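Local coordinates for protein leucine aminopeptidase 1, chloroplastic (PDB 5D8N) that removes amino acids, preferably leucine, from the N termini of peptides as a magnesium-dependent homohexamer and also acts as a protein-folding chaperone, at residues I30-K35 against Y205-C210; V166-F171 against L215-V220; L219-A224 against K512-Y517; M322-G327 against D501-V506. The protein carries 1 engineered substitution. One frame throughout, in Å; residues are numbered along the deposited sequence.

Contact 1: residues I30-K35 against Y205-C210; sequences ISIGAK and YAEHVC. With MG (magnesium ion), chain G.
Glu207 meets Ile30 and Ile32 across a largely water-mediated contact, in which a hydrated magnesium ion joins the edge of the N-terminal sheet to helix 197-221. The ion is held directly by one protein atom of the two segments, the backbone O of Ile32 at 2.4 Å; five waters complete a six-fold shell. Glu207 never touches the metal. Its two carboxylate oxygens work instead in the outer sphere: OE1 accepts from water 4, and OE2 accepts at 2.7 Å from water 1, both waters being metal ligands. Water 1 also takes the N-H of Ile32 at 3.0 Å, and water 2, off the metal, donates both to OE2 of Glu207 and, at 2.7 Å, to the backbone O of Ile30.

Strand 31-35 is an outermost strand of a six-stranded mixed sheet in the N-terminal domain and pairs in parallel with strand 187-191 on one side. The ion sits between Ile32 O and the Glu207 carboxylate. Glu207, extended beyond CG, comes from the direction opposite to Ile32 and lays OE2 along its CB, CG1 and CD1. With its CG1 beside the backbone N (chi1 -55°), Ile32 brings CD1 to 3.6 Å from OE2 of Glu207, making an apolar flank to an otherwise hydrated carboxylate. Beyond this flank Ile32 packs on Val167 of helix 152-170.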
# COMPACT_ATOMS: atom_id res chain seq x y z
N ILE A 30 0.41 -48.41 15.23
CA ILE A 30 0.13 -48.59 16.63
C ILE A 30 -0.83 -49.76 16.76
O ILE A 30 -1.76 -49.90 15.97
CB ILE A 30 -0.48 -47.30 17.22
CG1 ILE A 30 0.53 -46.16 17.10
CG2 ILE A 30 -0.84 -47.50 18.68
CD1 ILE A 30 -0.10 -44.78 17.17
N SER A 31 -0.55 -50.65 17.71
CA SER A 31 -1.44 -51.74 18.02
C SER A 31 -2.47 -51.27 19.04
O SER A 31 -2.11 -50.95 20.17
CB SER A 31 -0.63 -52.93 18.56
OG SER A 31 -1.49 -54.01 18.90
N ILE A 32 -3.73 -51.19 18.63
CA ILE A 32 -4.77 -50.64 19.50
C ILE A 32 -5.78 -51.72 19.85
O ILE A 32 -6.30 -52.42 18.97
CB ILE A 32 -5.53 -49.49 18.81
CG1 ILE A 32 -4.54 -48.44 18.36
CG2 ILE A 32 -6.57 -48.90 19.76
CD1 ILE A 32 -5.19 -47.25 17.69
N GLY A 33 -6.10 -51.83 21.13
CA GLY A 33 -7.08 -52.81 21.55
C GLY A 33 -7.83 -52.32 22.77
O GLY A 33 -7.32 -51.48 23.54
N ALA A 34 -9.06 -52.80 22.89
CA ALA A 34 -9.86 -52.53 24.08
C ALA A 34 -9.74 -53.72 25.03
O ALA A 34 -9.74 -54.86 24.56
CB ALA A 34 -11.31 -52.32 23.68
N LYS A 35 -9.35 -53.44 26.28
CA LYS A 35 -9.04 -54.48 27.28
C LYS A 35 -9.96 -54.33 28.48
O LYS A 35 -10.40 -53.22 28.78
CB LYS A 35 -7.60 -54.40 27.80
CG LYS A 35 -6.51 -54.24 26.77
CD LYS A 35 -6.35 -55.50 25.94
CE LYS A 35 -5.15 -55.38 25.00
NZ LYS A 35 -5.14 -56.50 24.01
N TYR A 205 -12.67 -49.10 12.32
CA TYR A 205 -13.25 -48.05 11.49
C TYR A 205 -12.44 -46.77 11.68
O TYR A 205 -12.06 -46.14 10.69
CB TYR A 205 -14.73 -47.83 11.84
CG TYR A 205 -15.35 -46.54 11.31
CD1 TYR A 205 -15.74 -46.41 9.98
CD2 TYR A 205 -15.67 -45.51 12.16
CE1 TYR A 205 -16.27 -45.21 9.49
CE2 TYR A 205 -16.27 -44.35 11.70
CZ TYR A 205 -16.53 -44.19 10.36
OH TYR A 205 -17.12 -43.02 9.91
N ALA A 206 -12.20 -46.41 12.93
CA ALA A 206 -11.47 -45.18 13.25
C ALA A 206 -10.08 -45.25 12.62
O ALA A 206 -9.59 -44.27 12.05
CB ALA A 206 -11.35 -44.98 14.75
N GLU A 207 -9.45 -46.41 12.73
CA GLU A 207 -8.13 -46.59 12.14
C GLU A 207 -8.17 -46.39 10.62
O GLU A 207 -7.25 -45.82 10.07
CB GLU A 207 -7.50 -47.94 12.50
CG GLU A 207 -7.11 -48.05 13.96
CD GLU A 207 -6.70 -49.45 14.38
OE1 GLU A 207 -7.40 -50.41 14.00
OE2 GLU A 207 -5.67 -49.61 15.07
N HIS A 208 -9.22 -46.88 9.97
CA HIS A 208 -9.34 -46.74 8.53
C HIS A 208 -9.48 -45.26 8.16
O HIS A 208 -8.86 -44.79 7.20
CB HIS A 208 -10.56 -47.51 7.99
CG HIS A 208 -10.48 -48.98 8.19
ND1 HIS A 208 -9.28 -49.66 8.23
CD2 HIS A 208 -11.44 -49.94 8.23
CE1 HIS A 208 -9.50 -50.96 8.32
NE2 HIS A 208 -10.81 -51.14 8.36
N VAL A 209 -10.30 -44.55 8.92
CA VAL A 209 -10.48 -43.13 8.67
C VAL A 209 -9.15 -42.41 8.88
O VAL A 209 -8.76 -41.59 8.05
CB VAL A 209 -11.60 -42.57 9.56
CG1 VAL A 209 -11.64 -41.05 9.45
CG2 VAL A 209 -12.94 -43.14 9.13
N CYS A 210 -8.47 -42.67 10.00
CA CYS A 210 -7.18 -42.02 10.28
C CYS A 210 -6.19 -42.21 9.14
O CYS A 210 -5.42 -41.31 8.84
CB CYS A 210 -6.55 -42.51 11.59
SG CYS A 210 -7.45 -41.98 13.09
MG MG G . -6.06 -53.28 16.76
O HOH W 1 -4.57 -51.93 15.89
O HOH W 2 -3.52 -48.34 14.56
O HOH W 3 -4.44 -54.31 17.65
O HOH W 4 -7.49 -52.48 15.88
O HOH W 5 -5.84 -54.98 15.24
O HOH W 6 -7.72 -54.61 18.16

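Contact 2: residues V166-F171 against L215-V220; sequences VVLGSF and LGRELV. With MG (magnesium ion), chain H.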
# COMPACT_ATOMS: atom_id res chain seq x y z
N VAL A 166 -5.28 -40.44 19.49
CA VAL A 166 -3.93 -40.97 19.71
C VAL A 166 -3.20 -41.14 18.36
O VAL A 166 -2.03 -40.81 18.27
CB VAL A 166 -3.95 -42.29 20.47
CG1 VAL A 166 -2.56 -42.92 20.52
CG2 VAL A 166 -4.48 -42.06 21.87
N VAL A 167 -3.88 -41.71 17.36
CA VAL A 167 -3.25 -42.02 16.08
C VAL A 167 -2.88 -40.72 15.37
O VAL A 167 -1.74 -40.52 14.99
CB VAL A 167 -4.17 -42.88 15.19
CG1 VAL A 167 -3.60 -43.04 13.78
CG2 VAL A 167 -4.35 -44.27 15.77
N LEU A 168 -3.83 -39.78 15.31
CA LEU A 168 -3.57 -38.55 14.61
C LEU A 168 -2.60 -37.68 15.41
O LEU A 168 -1.76 -37.03 14.83
CB LEU A 168 -4.88 -37.78 14.40
CG LEU A 168 -5.87 -38.48 13.51
CD1 LEU A 168 -7.10 -37.56 13.33
CD2 LEU A 168 -5.21 -38.78 12.18
N GLY A 169 -2.66 -37.75 16.74
CA GLY A 169 -1.77 -36.97 17.58
C GLY A 169 -0.35 -37.47 17.54
O GLY A 169 0.56 -36.67 17.76
N SER A 170 -0.15 -38.74 17.19
CA SER A 170 1.20 -39.32 17.10
C SER A 170 1.85 -39.12 15.75
O SER A 170 3.03 -39.41 15.61
CB SER A 170 1.15 -40.83 17.35
OG SER A 170 0.68 -41.05 18.67
N PHE A 171 1.09 -38.67 14.76
CA PHE A 171 1.64 -38.51 13.42
C PHE A 171 2.65 -37.38 13.41
O PHE A 171 2.37 -36.29 13.90
CB PHE A 171 0.53 -38.22 12.42
CG PHE A 171 1.03 -37.78 11.07
CD1 PHE A 171 1.68 -38.67 10.24
CD2 PHE A 171 0.89 -36.47 10.67
CE1 PHE A 171 2.05 -38.30 8.96
CE2 PHE A 171 1.31 -36.08 9.42
CZ PHE A 171 1.85 -37.01 8.54
N LEU A 215 -3.00 -39.63 5.03
CA LEU A 215 -2.69 -39.43 3.62
C LEU A 215 -2.98 -37.99 3.19
O LEU A 215 -2.18 -37.37 2.48
CB LEU A 215 -3.50 -40.41 2.75
CG LEU A 215 -3.40 -40.20 1.24
CD1 LEU A 215 -1.95 -40.36 0.79
CD2 LEU A 215 -4.29 -41.16 0.49
N GLY A 216 -4.14 -37.46 3.59
CA GLY A 216 -4.45 -36.08 3.30
C GLY A 216 -3.42 -35.08 3.83
O GLY A 216 -2.98 -34.19 3.11
N ARG A 217 -3.00 -35.24 5.08
CA ARG A 217 -1.94 -34.40 5.65
C ARG A 217 -0.66 -34.49 4.84
O ARG A 217 -0.06 -33.46 4.50
CB ARG A 217 -1.61 -34.84 7.08
CG ARG A 217 -2.75 -34.58 8.04
CD ARG A 217 -2.34 -34.81 9.47
NE ARG A 217 -3.46 -34.54 10.36
CZ ARG A 217 -3.40 -34.67 11.68
NH1 ARG A 217 -2.25 -35.04 12.24
NH2 ARG A 217 -4.51 -34.60 12.41
N GLU A 218 -0.28 -35.72 4.47
CA GLU A 218 0.94 -35.89 3.68
C GLU A 218 0.90 -35.24 2.32
O GLU A 218 1.86 -34.58 1.90
CB GLU A 218 1.27 -37.37 3.54
CG GLU A 218 1.80 -37.99 4.83
CD GLU A 218 2.16 -39.46 4.66
OE1 GLU A 218 1.49 -40.13 3.85
OE2 GLU A 218 3.03 -39.95 5.41
N LEU A 219 -0.27 -35.30 1.69
CA LEU A 219 -0.40 -34.73 0.35
C LEU A 219 -0.26 -33.21 0.41
O LEU A 219 0.30 -32.61 -0.48
CB LEU A 219 -1.73 -35.14 -0.28
CG LEU A 219 -1.81 -36.62 -0.65
CD1 LEU A 219 -3.21 -36.95 -1.12
CD2 LEU A 219 -0.80 -36.97 -1.73
N VAL A 220 -0.78 -32.61 1.48
CA VAL A 220 -0.73 -31.16 1.65
C VAL A 220 0.64 -30.73 2.17
O VAL A 220 1.15 -29.73 1.72
CB VAL A 220 -1.85 -30.69 2.60
CG1 VAL A 220 -1.77 -29.19 2.83
CG2 VAL A 220 -3.22 -31.03 2.04
MG MG H . 1.88 -28.84 -0.23
O HOH W 7 0.68 -30.27 -1.58
O HOH W 8 2.79 -27.32 1.06
O HOH W 9 2.23 -27.79 -2.12
O HOH W 10 0.01 -27.76 -0.28
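Phe171 and Arg217 lie alongside each other, running in opposite directions, so that the ring rests against the aliphatic part of the arginine. CD2 of Phe171 is 3.8 Å from CD of Arg217, and CE2 reaches its CB at 3.9 Å. The guanidinium plane is turned 63° from that of the ring, which excludes a flat stack. At the far end of the ring, CZ meets CG of Glu218 at 3.8 Å. Leu168 crosses the arginine at about a right angle and sets CD2 over one face of the guanidinium, while its backbone O takes a weak hydrogen bond from NH1 of Arg217 (3.3 Å, 136° at the hydrogen).

The torsions explain the meeting. CG of Phe171 lies opposite the backbone N (chi1 169°), sending the ring on from the end of helix 152-170, and the arginine is extended from CG to NE, long enough to span the gap between helices. Its stronger polar partner lies further out, NE donating to the backbone O of Thr515. Ser170 OG, bonded back to Val166 O at 2.7 Å, closes the last turn before Phe171. Replacing Phe171 by an alanine is likely to open a gap beside the arginine methylenes and leave CG of Glu218 without this ring to pack on. Arg217 thus ties the end of helix 152-170 to helix 197-221 chiefly by packing, with the bond to Leu168 a minor addition, while its NE reaches on to Thr515.

Contact 3: residues L219-A224 against K512-Y517; sequences LVNAPA and KNATGY. With MG (magnesium ion), chain H.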
# COMPACT_ATOMS: atom_id res chain seq x y z
N LEU A 219 -0.27 -35.30 1.69
CA LEU A 219 -0.40 -34.73 0.35
C LEU A 219 -0.26 -33.21 0.41
O LEU A 219 0.30 -32.61 -0.48
CB LEU A 219 -1.73 -35.14 -0.28
CG LEU A 219 -1.81 -36.62 -0.65
CD1 LEU A 219 -3.21 -36.95 -1.12
CD2 LEU A 219 -0.80 -36.97 -1.73
N VAL A 220 -0.78 -32.61 1.48
CA VAL A 220 -0.73 -31.16 1.65
C VAL A 220 0.64 -30.73 2.17
O VAL A 220 1.15 -29.73 1.72
CB VAL A 220 -1.85 -30.69 2.60
CG1 VAL A 220 -1.77 -29.19 2.83
CG2 VAL A 220 -3.22 -31.03 2.04
N ASN A 221 1.16 -31.35 3.21
CA ASN A 221 2.48 -31.01 3.69
C ASN A 221 3.51 -30.97 2.57
O ASN A 221 4.48 -30.23 2.65
CB ASN A 221 2.94 -32.01 4.75
CG ASN A 221 2.31 -31.78 6.10
OD1 ASN A 221 1.70 -30.76 6.38
ND2 ASN A 221 2.40 -32.79 6.94
N ALA A 222 3.47 -31.94 1.67
CA ALA A 222 4.49 -32.04 0.64
C ALA A 222 4.40 -30.79 -0.22
O ALA A 222 3.32 -30.33 -0.58
CB ALA A 222 4.26 -33.29 -0.19
N PRO A 223 5.56 -30.25 -0.61
CA PRO A 223 5.60 -29.09 -1.48
C PRO A 223 5.35 -29.47 -2.94
O PRO A 223 5.41 -30.65 -3.33
CB PRO A 223 7.02 -28.59 -1.29
CG PRO A 223 7.80 -29.88 -1.16
CD PRO A 223 6.91 -30.78 -0.37
N ALA A 224 5.06 -28.44 -3.73
CA ALA A 224 4.69 -28.61 -5.13
C ALA A 224 5.78 -29.23 -6.01
O ALA A 224 5.46 -29.75 -7.07
CB ALA A 224 4.25 -27.28 -5.70
N LYS A 512 1.96 -25.59 12.37
CA LYS A 512 2.64 -25.46 11.07
C LYS A 512 2.54 -26.72 10.20
O LYS A 512 3.55 -27.26 9.76
CB LYS A 512 4.12 -25.12 11.31
CG LYS A 512 4.38 -23.88 12.16
CD LYS A 512 4.16 -22.59 11.38
CE LYS A 512 4.04 -21.38 12.31
NZ LYS A 512 2.96 -20.46 11.84
N ASN A 513 1.35 -27.28 10.07
CA ASN A 513 1.17 -28.54 9.38
C ASN A 513 -0.23 -28.57 8.81
O ASN A 513 -1.13 -27.96 9.38
CB ASN A 513 1.41 -29.73 10.34
CG ASN A 513 2.43 -30.74 9.80
OD1 ASN A 513 2.20 -31.96 9.81
ND2 ASN A 513 3.58 -30.24 9.34
N ALA A 514 -0.42 -29.46 7.85
CA ALA A 514 -1.73 -29.79 7.32
C ALA A 514 -2.56 -30.58 8.33
O ALA A 514 -2.02 -31.30 9.17
CB ALA A 514 -1.57 -30.59 6.03
N THR A 515 -3.88 -30.53 8.18
CA THR A 515 -4.77 -31.21 9.11
C THR A 515 -5.40 -32.46 8.53
O THR A 515 -5.85 -33.32 9.28
CB THR A 515 -5.92 -30.29 9.59
OG1 THR A 515 -6.63 -29.83 8.45
CG2 THR A 515 -5.38 -29.07 10.35
N GLY A 516 -5.61 -32.48 7.22
CA GLY A 516 -6.43 -33.49 6.58
C GLY A 516 -7.90 -33.28 6.87
O GLY A 516 -8.71 -34.22 6.78
N TYR A 517 -8.26 -32.03 7.20
CA TYR A 517 -9.64 -31.63 7.33
C TYR A 517 -10.47 -32.11 6.16
O TYR A 517 -10.14 -31.87 5.01
CB TYR A 517 -9.76 -30.12 7.48
CG TYR A 517 -11.19 -29.64 7.60
CD1 TYR A 517 -11.95 -29.36 6.48
CD2 TYR A 517 -11.74 -29.37 8.84
CE1 TYR A 517 -13.28 -29.01 6.59
CE2 TYR A 517 -13.03 -28.87 8.96
CZ TYR A 517 -13.82 -28.76 7.84
OH TYR A 517 -15.10 -28.28 7.98
MG MG H . 1.88 -28.84 -0.23
O HOH W 7 0.68 -30.27 -1.58
O HOH W 8 2.79 -27.32 1.06
O HOH W 9 2.23 -27.79 -2.12
O HOH W 10 0.01 -27.76 -0.28
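Asn221 makes two hydrogen bonds to strand 513-514, through OD1 to Ala514 N and through ND2 to Asn513 OD1, fastening the end of helix 197-221 to it. The straighter runs from Ala514 N to Asn221 OD1 at 2.9 Å, with 168° at the hydrogen. In the other, ND2 of Asn221 reaches OD1 of Asn513 at 3.0 Å but arrives from above the carbonyl plane, 55° out of it, so it is less well directed. The same amide nitrogen also donates to Asp173. Asn513 is steadied in turn by its own ND2, which bonds to Lys512 O; Lys512 and Asn513 form a G1 beta bulge opposite Ser508.

Apolar contact adds a tight spot, CB of Val220 standing 3.4 Å from CB of Ala514.

Metal binding concerns the helix end alone. The backbone O of Val220 (2.3 Å) and that of Ala222 (2.1 Å) both bind a magnesium ion, and four waters fill the remaining places. Ala222 is the first residue to leave helical geometry, and Pro223 beyond it packs on Gly368 of a second subunit. These ligands differ from the acidic residues and lysine that bind the two cofactor ions. The chemistry implies a helix terminus fixed twice over, its carbonyls by a cation and its last residue by hydrogen bonds from and to the side-chain amide.

Contact 4: residues M322-G327 against D501-V506; sequences MKNDMG and DVAGPV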
# COMPACT_ATOMS: atom_id res chain seq x y z
N MET A 322 0.40 -18.97 2.07
CA MET A 322 -0.70 -19.90 1.79
C MET A 322 -0.19 -21.33 1.57
O MET A 322 0.31 -21.69 0.50
CB MET A 322 -1.50 -19.42 0.57
CG MET A 322 -2.33 -20.49 -0.13
SD MET A 322 -2.85 -20.16 -1.83
CE MET A 322 -1.31 -20.27 -2.74
N LYS A 323 -0.36 -22.14 2.61
CA LYS A 323 0.11 -23.53 2.61
C LYS A 323 -1.06 -24.52 2.51
O LYS A 323 -0.86 -25.74 2.56
CB LYS A 323 0.94 -23.76 3.87
CG LYS A 323 2.18 -22.86 3.91
CD LYS A 323 3.25 -23.38 4.85
CE LYS A 323 3.92 -24.61 4.26
NZ LYS A 323 4.79 -25.26 5.28
N ASN A 324 -2.20 -23.97 2.13
CA ASN A 324 -3.44 -24.72 2.03
C ASN A 324 -3.73 -25.29 0.65
O ASN A 324 -4.79 -25.90 0.47
CB ASN A 324 -4.59 -23.84 2.53
CG ASN A 324 -4.84 -22.63 1.65
OD1 ASN A 324 -4.29 -22.54 0.55
ND2 ASN A 324 -5.70 -21.72 2.11
N ASP A 325 -2.86 -25.02 -0.33
CA ASP A 325 -3.03 -25.52 -1.70
C ASP A 325 -3.36 -27.01 -1.63
O ASP A 325 -2.78 -27.74 -0.81
CB ASP A 325 -1.74 -25.39 -2.53
CG ASP A 325 -1.50 -23.98 -3.03
OD1 ASP A 325 -2.42 -23.13 -2.87
OD2 ASP A 325 -0.40 -23.72 -3.60
N MET A 326 -4.34 -27.42 -2.43
CA MET A 326 -4.65 -28.83 -2.61
C MET A 326 -5.35 -29.48 -1.41
O MET A 326 -5.49 -30.70 -1.37
CB MET A 326 -3.34 -29.56 -2.92
CG MET A 326 -3.31 -30.38 -4.19
SD MET A 326 -1.87 -31.40 -3.81
CE MET A 326 -2.40 -32.25 -2.35
N GLY A 327 -5.76 -28.71 -0.41
CA GLY A 327 -6.46 -29.29 0.73
C GLY A 327 -7.72 -30.06 0.35
O GLY A 327 -8.09 -31.04 1.00
N ASP A 501 -16.01 -24.47 1.24
CA ASP A 501 -14.84 -23.60 1.16
C ASP A 501 -14.00 -23.82 2.43
O ASP A 501 -14.31 -23.31 3.52
CB ASP A 501 -15.27 -22.13 1.01
CG ASP A 501 -14.14 -21.20 0.52
OD1 ASP A 501 -12.96 -21.59 0.56
OD2 ASP A 501 -14.45 -20.06 0.07
N VAL A 502 -12.91 -24.55 2.25
CA VAL A 502 -12.08 -25.05 3.35
C VAL A 502 -10.72 -24.35 3.43
O VAL A 502 -9.78 -24.87 4.01
CB VAL A 502 -11.82 -26.57 3.20
CG1 VAL A 502 -13.13 -27.34 3.25
CG2 VAL A 502 -11.10 -26.91 1.91
N ALA A 503 -10.62 -23.15 2.89
CA ALA A 503 -9.40 -22.37 2.96
C ALA A 503 -8.77 -22.33 4.35
O ALA A 503 -7.54 -22.38 4.45
CB ALA A 503 -9.62 -20.95 2.46
N GLY A 504 -9.57 -22.19 5.40
CA GLY A 504 -9.01 -22.12 6.75
C GLY A 504 -8.58 -23.47 7.27
O GLY A 504 -7.42 -23.65 7.63
N PRO A 505 -9.54 -24.38 7.50
CA PRO A 505 -9.17 -25.47 8.42
C PRO A 505 -8.26 -26.57 7.87
O PRO A 505 -7.83 -27.43 8.66
CB PRO A 505 -10.51 -26.04 8.87
CG PRO A 505 -11.52 -25.54 7.91
CD PRO A 505 -11.00 -24.27 7.32
N VAL A 506 -7.92 -26.50 6.59
CA VAL A 506 -7.01 -27.49 6.03
C VAL A 506 -5.58 -27.35 6.54
O VAL A 506 -4.75 -28.21 6.29
CB VAL A 506 -7.01 -27.53 4.49
CG1 VAL A 506 -8.37 -27.90 3.94
CG2 VAL A 506 -6.58 -26.19 3.94
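Asn324 faces Ala503 and Val506 with two parts of its side chain, the amide turned to one and the methylene to the other. Its CG stands between the backbone N and the carbonyl carbon (chi1 66°), which swings ND2 to the backbone O of Ala503 for a hydrogen bond of 3.0 Å and 159°. The acceptor lies in the amide plane of the asparagine, while the donor is tilted only 16° from the carbonyl plane. Against CB of Asn324 comes CG2 of Val506, at 3.4 Å, and the other methyl of the valine, CG1, lies 4.0 Å from CA of Gly327. That approach needs a glycine, since a CB there would run into CG1.

Asn324 to Gly327 forms a type II beta turn, closed by Gly327 N to Asn324 O, with Met326 at the N-cap of helix 327-342. The turn carries Asp325, known to bind one of the two cofactor magnesium ions, whose CB is directed away from 501-506 and whose OD2 accepts from the backbone N of Asp305. An alanine in place of Asn324 is likely to leave the carbonyl of Ala503 without this donor and the 322-327 loop without its one hydrogen bond to 501-506. Asn324 and Val506 both pack on Thr412, and Ala503 rests on Ile417 and Met418 of helix 416-421.

In the fold
From the N terminus, contact 1 closes a loop of 169 residues between the edge strand 31-35 and helix 197-221. Contact 2 crosses it, its first segment falling inside that loop and its second lying farther along the same helix; the two touch through Val167, which meets both Ile32 and Cys210. Contact 3 opens where contact 2 ends, sharing Leu219 and Val220, and spans 287 residues to strand 513-514. Contact 4 nests within it, touching it where Thr515 hydrogen-bonds to Pro505 O and Val506 O. Helix 197-221 thus carries three of the four, running from the N-terminal sheet to the loops around the cofactor ligand Asp325, while contacts 1 and 4 stay about 13 Å apart at their nearest atoms.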